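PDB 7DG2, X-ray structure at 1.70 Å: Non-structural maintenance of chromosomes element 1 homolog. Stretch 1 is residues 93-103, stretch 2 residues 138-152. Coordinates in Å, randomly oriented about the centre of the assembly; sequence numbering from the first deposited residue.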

# COMPACT_ATOMS: atom_id res chain seq x y z
N ASP A 93 5.49 -1.46 8.39
CA ASP A 93 4.05 -1.68 8.53
C ASP A 93 3.66 -1.98 9.98
O ASP A 93 2.65 -1.46 10.48
CB ASP A 93 3.61 -2.84 7.65
CG ASP A 93 3.62 -2.48 6.17
OD1 ASP A 93 3.72 -1.28 5.83
OD2 ASP A 93 3.52 -3.42 5.35
N TYR A 94 4.42 -2.85 10.64
CA TYR A 94 4.01 -3.39 11.93
C TYR A 94 5.18 -3.39 12.90
O TYR A 94 6.33 -3.60 12.51
CB TYR A 94 3.44 -4.82 11.77
CG TYR A 94 2.17 -4.84 10.96
CD1 TYR A 94 1.00 -4.30 11.47
CD2 TYR A 94 2.14 -5.37 9.67
CE1 TYR A 94 -0.19 -4.30 10.72
CE2 TYR A 94 0.97 -5.37 8.91
CZ TYR A 94 -0.18 -4.84 9.45
OH TYR A 94 -1.33 -4.84 8.70
N ALA A 95 4.86 -3.16 14.17
CA ALA A 95 5.86 -3.18 15.23
C ALA A 95 6.26 -4.62 15.57
O ALA A 95 5.62 -5.59 15.17
CB ALA A 95 5.34 -2.46 16.47
N GLU A 96 7.35 -4.75 16.33
CA GLU A 96 7.88 -6.07 16.64
C GLU A 96 6.86 -6.91 17.40
O GLU A 96 6.67 -8.09 17.09
CB GLU A 96 9.18 -5.94 17.44
CG GLU A 96 10.37 -5.54 16.59
CD GLU A 96 11.68 -5.65 17.34
OE1 GLU A 96 11.83 -6.60 18.15
OE2 GLU A 96 12.55 -4.78 17.13
N ASN A 97 6.19 -6.32 18.40
CA ASN A 97 5.24 -7.14 19.16
C ASN A 97 4.03 -7.49 18.31
O ASN A 97 3.45 -8.57 18.46
CB ASN A 97 4.82 -6.46 20.47
CG ASN A 97 4.13 -5.13 20.28
OD1 ASN A 97 4.15 -4.53 19.20
ND2 ASN A 97 3.52 -4.63 21.35
N GLU A 98 3.65 -6.60 17.38
CA GLU A 98 2.55 -6.90 16.46
C GLU A 98 2.89 -8.07 15.55
O GLU A 98 2.03 -8.92 15.27
CB GLU A 98 2.22 -5.65 15.64
CG GLU A 98 1.76 -4.48 16.52
CD GLU A 98 1.43 -3.23 15.73
OE1 GLU A 98 0.51 -2.48 16.14
OE2 GLU A 98 2.09 -2.98 14.69
N LEU A 99 4.13 -8.12 15.05
CA LEU A 99 4.53 -9.23 14.18
C LEU A 99 4.76 -10.51 14.98
O LEU A 99 4.57 -11.61 14.45
CB LEU A 99 5.78 -8.83 13.39
CG LEU A 99 5.47 -7.76 12.34
CD1 LEU A 99 6.70 -7.38 11.53
CD2 LEU A 99 4.35 -8.25 11.41
N GLU A 100 5.16 -10.40 16.26
CA GLU A 100 5.19 -11.60 17.09
C GLU A 100 3.79 -12.20 17.20
O GLU A 100 3.62 -13.43 17.08
CB GLU A 100 5.73 -11.27 18.48
CG GLU A 100 5.97 -12.55 19.30
CD GLU A 100 6.33 -12.30 20.76
OE1 GLU A 100 6.05 -13.19 21.60
OE2 GLU A 100 6.88 -11.21 21.07
N LEU A 101 2.79 -11.36 17.40
CA LEU A 101 1.43 -11.89 17.50
C LEU A 101 0.98 -12.45 16.16
O LEU A 101 0.31 -13.49 16.12
CB LEU A 101 0.46 -10.81 17.99
CG LEU A 101 -1.00 -11.26 18.16
CD1 LEU A 101 -1.11 -12.44 19.14
CD2 LEU A 101 -1.88 -10.10 18.62
N PHE A 102 1.36 -11.81 15.05
CA PHE A 102 1.04 -12.37 13.74
C PHE A 102 1.64 -13.77 13.60
O PHE A 102 0.95 -14.71 13.17
CB PHE A 102 1.54 -11.48 12.59
CG PHE A 102 1.19 -12.04 11.24
CD1 PHE A 102 -0.09 -11.88 10.74
CD2 PHE A 102 2.10 -12.79 10.52
CE1 PHE A 102 -0.43 -12.44 9.51
CE2 PHE A 102 1.76 -13.36 9.32
CZ PHE A 102 0.49 -13.18 8.82
N ARG A 103 2.91 -13.94 14.00
CA ARG A 103 3.55 -15.24 13.84
C ARG A 103 2.89 -16.30 14.71
O ARG A 103 2.68 -17.43 14.26
CB ARG A 103 5.04 -15.16 14.15
CG ARG A 103 5.83 -14.33 13.12
CD ARG A 103 7.35 -14.53 13.27
NE ARG A 103 7.83 -14.22 14.61
CZ ARG A 103 8.23 -13.01 15.01
NH1 ARG A 103 8.66 -12.83 16.26
NH2 ARG A 103 8.20 -11.98 14.18
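Stretch 2, residues 138-152: EVEQLLQSFVQEKWL

Stretch 1 opens as a loop and becomes helical at Glu96, with Ala95 at the N-cap position. The helix runs through Arg103 and continues beyond it. Stretch 2 is helical from Glu138 to Gln148, the later part of a helix that begins earlier in the chain. Lys150, with positive phi, ends it in a Schellman motif. Trp151 N and Leu152 N both bond back to Phe146 O, at 2.9 and 3.1 Å, so the chain folds back against the last turn.

The two helices cross steeply. Their N-to-C directions differ by 72° (signed crossing angle -72°), and their axes approach to 11.3 Å. Glu98 CA lies nearest Leu142 CA, at 7.4 Å. One turn further along each helix, Phe102 CA lies nearest Phe146 CA, at 8.6 Å. The contact buries 559 Å², both sides summed.

Side chains fill the gap. Leu101 CD2 lies 4.0 Å from Leu142 CD2 and 4.1 Å from Val139 CG1. Leu142 CD2 also packs 3.8 Å from Glu98 CB. The carboxylate of Glu98 turns back to its own stretch: OE2 accepts a hydrogen bond from Ala95 N at 2.8 Å.

Three aromatic rings follow one another. Phe146 points its edge at the face of Tyr94, centroids 4.7 Å apart, and receives the edge of Phe102 on its own face, centroids 5.1 Å apart. Phe102 CE1 also reaches Trp151 CB and Leu152 CD2, each at 3.9 Å.

Tyr94 lies before the helix, yet its ring extends along stretch 2. Its CD1 is 3.7 Å from Leu142 CD1. Its hydroxyl supplies the one direct hydrogen bond across the stretches, Tyr94 OH to Ser145 OG at 2.8 Å. Water 1 adds a bridge, donating to Asp93 OD2 and accepting from Trp151 NE1, both at 2.9 Å from its oxygen.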

# COMPACT_ATOMS: atom_id res chain seq x y z
N GLU A 138 -6.21 -2.98 21.45
CA GLU A 138 -5.10 -2.94 20.50
C GLU A 138 -5.03 -4.20 19.66
O GLU A 138 -4.70 -4.14 18.47
CB GLU A 138 -3.78 -2.73 21.24
CG GLU A 138 -3.63 -1.35 21.87
CD GLU A 138 -2.25 -1.13 22.47
OE1 GLU A 138 -1.61 -2.13 22.87
OE2 GLU A 138 -1.80 0.04 22.54
N VAL A 139 -5.32 -5.36 20.26
CA VAL A 139 -5.34 -6.59 19.47
C VAL A 139 -6.45 -6.53 18.43
O VAL A 139 -6.26 -6.90 17.26
CB VAL A 139 -5.49 -7.83 20.38
CG1 VAL A 139 -5.70 -9.08 19.53
CG2 VAL A 139 -4.25 -7.98 21.27
N GLU A 140 -7.62 -6.03 18.81
CA GLU A 140 -8.73 -5.95 17.87
C GLU A 140 -8.42 -5.00 16.72
O GLU A 140 -8.72 -5.30 15.56
CB GLU A 140 -10.00 -5.53 18.60
CG GLU A 140 -10.52 -6.62 19.52
CD GLU A 140 -11.61 -6.12 20.46
OE1 GLU A 140 -12.33 -6.97 21.02
OE2 GLU A 140 -11.74 -4.89 20.64
N GLN A 141 -7.80 -3.86 17.03
CA GLN A 141 -7.42 -2.94 15.96
C GLN A 141 -6.33 -3.52 15.06
O GLN A 141 -6.32 -3.28 13.85
CB GLN A 141 -6.98 -1.61 16.58
CG GLN A 141 -8.16 -0.80 17.09
CD GLN A 141 -7.74 0.44 17.86
OE1 GLN A 141 -6.66 0.48 18.45
NE2 GLN A 141 -8.59 1.46 17.84
N LEU A 142 -5.41 -4.30 15.64
CA LEU A 142 -4.37 -4.93 14.83
C LEU A 142 -4.96 -5.97 13.90
O LEU A 142 -4.57 -6.07 12.73
CB LEU A 142 -3.31 -5.57 15.74
CG LEU A 142 -2.19 -6.31 15.02
CD1 LEU A 142 -1.35 -5.33 14.18
CD2 LEU A 142 -1.27 -7.08 16.00
N LEU A 143 -5.89 -6.79 14.41
CA LEU A 143 -6.54 -7.77 13.56
C LEU A 143 -7.28 -7.10 12.42
O LEU A 143 -7.26 -7.58 11.28
CB LEU A 143 -7.49 -8.63 14.39
CG LEU A 143 -6.79 -9.58 15.35
CD1 LEU A 143 -7.85 -10.24 16.25
CD2 LEU A 143 -6.04 -10.63 14.57
N GLN A 144 -7.92 -5.96 12.68
CA GLN A 144 -8.62 -5.29 11.59
C GLN A 144 -7.63 -4.79 10.54
O GLN A 144 -7.94 -4.80 9.34
CB GLN A 144 -9.48 -4.14 12.13
CG GLN A 144 -10.27 -3.41 11.03
CD GLN A 144 -11.13 -4.35 10.17
OE1 GLN A 144 -12.05 -5.01 10.69
NE2 GLN A 144 -10.84 -4.42 8.87
N SER A 145 -6.44 -4.38 10.96
CA SER A 145 -5.41 -4.00 10.00
C SER A 145 -4.95 -5.21 9.18
O SER A 145 -4.83 -5.12 7.95
CB SER A 145 -4.22 -3.35 10.72
OG SER A 145 -3.19 -3.05 9.78
N PHE A 146 -4.69 -6.35 9.84
CA PHE A 146 -4.28 -7.54 9.10
C PHE A 146 -5.33 -7.94 8.08
O PHE A 146 -4.99 -8.43 7.00
CB PHE A 146 -4.02 -8.71 10.06
CG PHE A 146 -2.77 -8.57 10.90
CD1 PHE A 146 -1.67 -7.87 10.44
CD2 PHE A 146 -2.70 -9.17 12.15
CE1 PHE A 146 -0.52 -7.74 11.22
CE2 PHE A 146 -1.55 -9.06 12.93
CZ PHE A 146 -0.47 -8.34 12.47
N VAL A 147 -6.61 -7.74 8.40
CA VAL A 147 -7.67 -8.05 7.44
C VAL A 147 -7.68 -7.02 6.31
O VAL A 147 -7.75 -7.38 5.13
CB VAL A 147 -9.03 -8.13 8.15
CG1 VAL A 147 -10.17 -8.10 7.14
CG2 VAL A 147 -9.08 -9.41 8.99
N GLN A 148 -7.59 -5.74 6.66
CA GLN A 148 -7.59 -4.69 5.65
C GLN A 148 -6.43 -4.85 4.68
O GLN A 148 -6.59 -4.64 3.47
CB GLN A 148 -7.54 -3.32 6.34
CG GLN A 148 -7.17 -2.16 5.42
CD GLN A 148 -8.30 -1.80 4.47
OE1 GLN A 148 -9.46 -2.14 4.71
NE2 GLN A 148 -7.95 -1.12 3.37
N GLU A 149 -5.25 -5.23 5.18
CA GLU A 149 -4.08 -5.40 4.33
C GLU A 149 -4.01 -6.77 3.65
O GLU A 149 -3.02 -7.07 2.98
CB GLU A 149 -2.80 -5.17 5.13
CG GLU A 149 -2.75 -3.82 5.81
CD GLU A 149 -2.76 -2.67 4.82
OE1 GLU A 149 -1.90 -2.67 3.91
OE2 GLU A 149 -3.62 -1.78 4.96
N LYS A 150 -5.03 -7.61 3.83
CA LYS A 150 -5.11 -8.93 3.19
C LYS A 150 -3.97 -9.85 3.61
O LYS A 150 -3.43 -10.61 2.81
CB LYS A 150 -5.18 -8.78 1.66
CG LYS A 150 -6.46 -8.12 1.22
CD LYS A 150 -6.42 -7.82 -0.27
CE LYS A 150 -7.82 -7.67 -0.83
NZ LYS A 150 -8.76 -7.07 0.15
N TRP A 151 -3.61 -9.82 4.90
CA TRP A 151 -2.78 -10.87 5.47
C TRP A 151 -3.63 -11.93 6.14
O TRP A 151 -3.30 -13.12 6.08
CB TRP A 151 -1.77 -10.31 6.48
CG TRP A 151 -0.84 -9.34 5.83
CD1 TRP A 151 -0.70 -8.00 6.10
CD2 TRP A 151 0.04 -9.62 4.73
NE1 TRP A 151 0.22 -7.44 5.25
CE2 TRP A 151 0.69 -8.41 4.39
CE3 TRP A 151 0.34 -10.77 3.99
CZ2 TRP A 151 1.63 -8.32 3.35
CZ3 TRP A 151 1.27 -10.68 2.95
CH2 TRP A 151 1.91 -9.46 2.65
N LEU A 152 -4.74 -11.53 6.73
CA LEU A 152 -5.70 -12.46 7.31
C LEU A 152 -7.04 -12.28 6.62
O LEU A 152 -7.33 -11.23 6.04
CB LEU A 152 -5.86 -12.23 8.82
CG LEU A 152 -4.64 -12.45 9.71
CD1 LEU A 152 -4.99 -12.17 11.17
CD2 LEU A 152 -4.09 -13.86 9.54
O HOH W 1 0.88 -4.62 4.91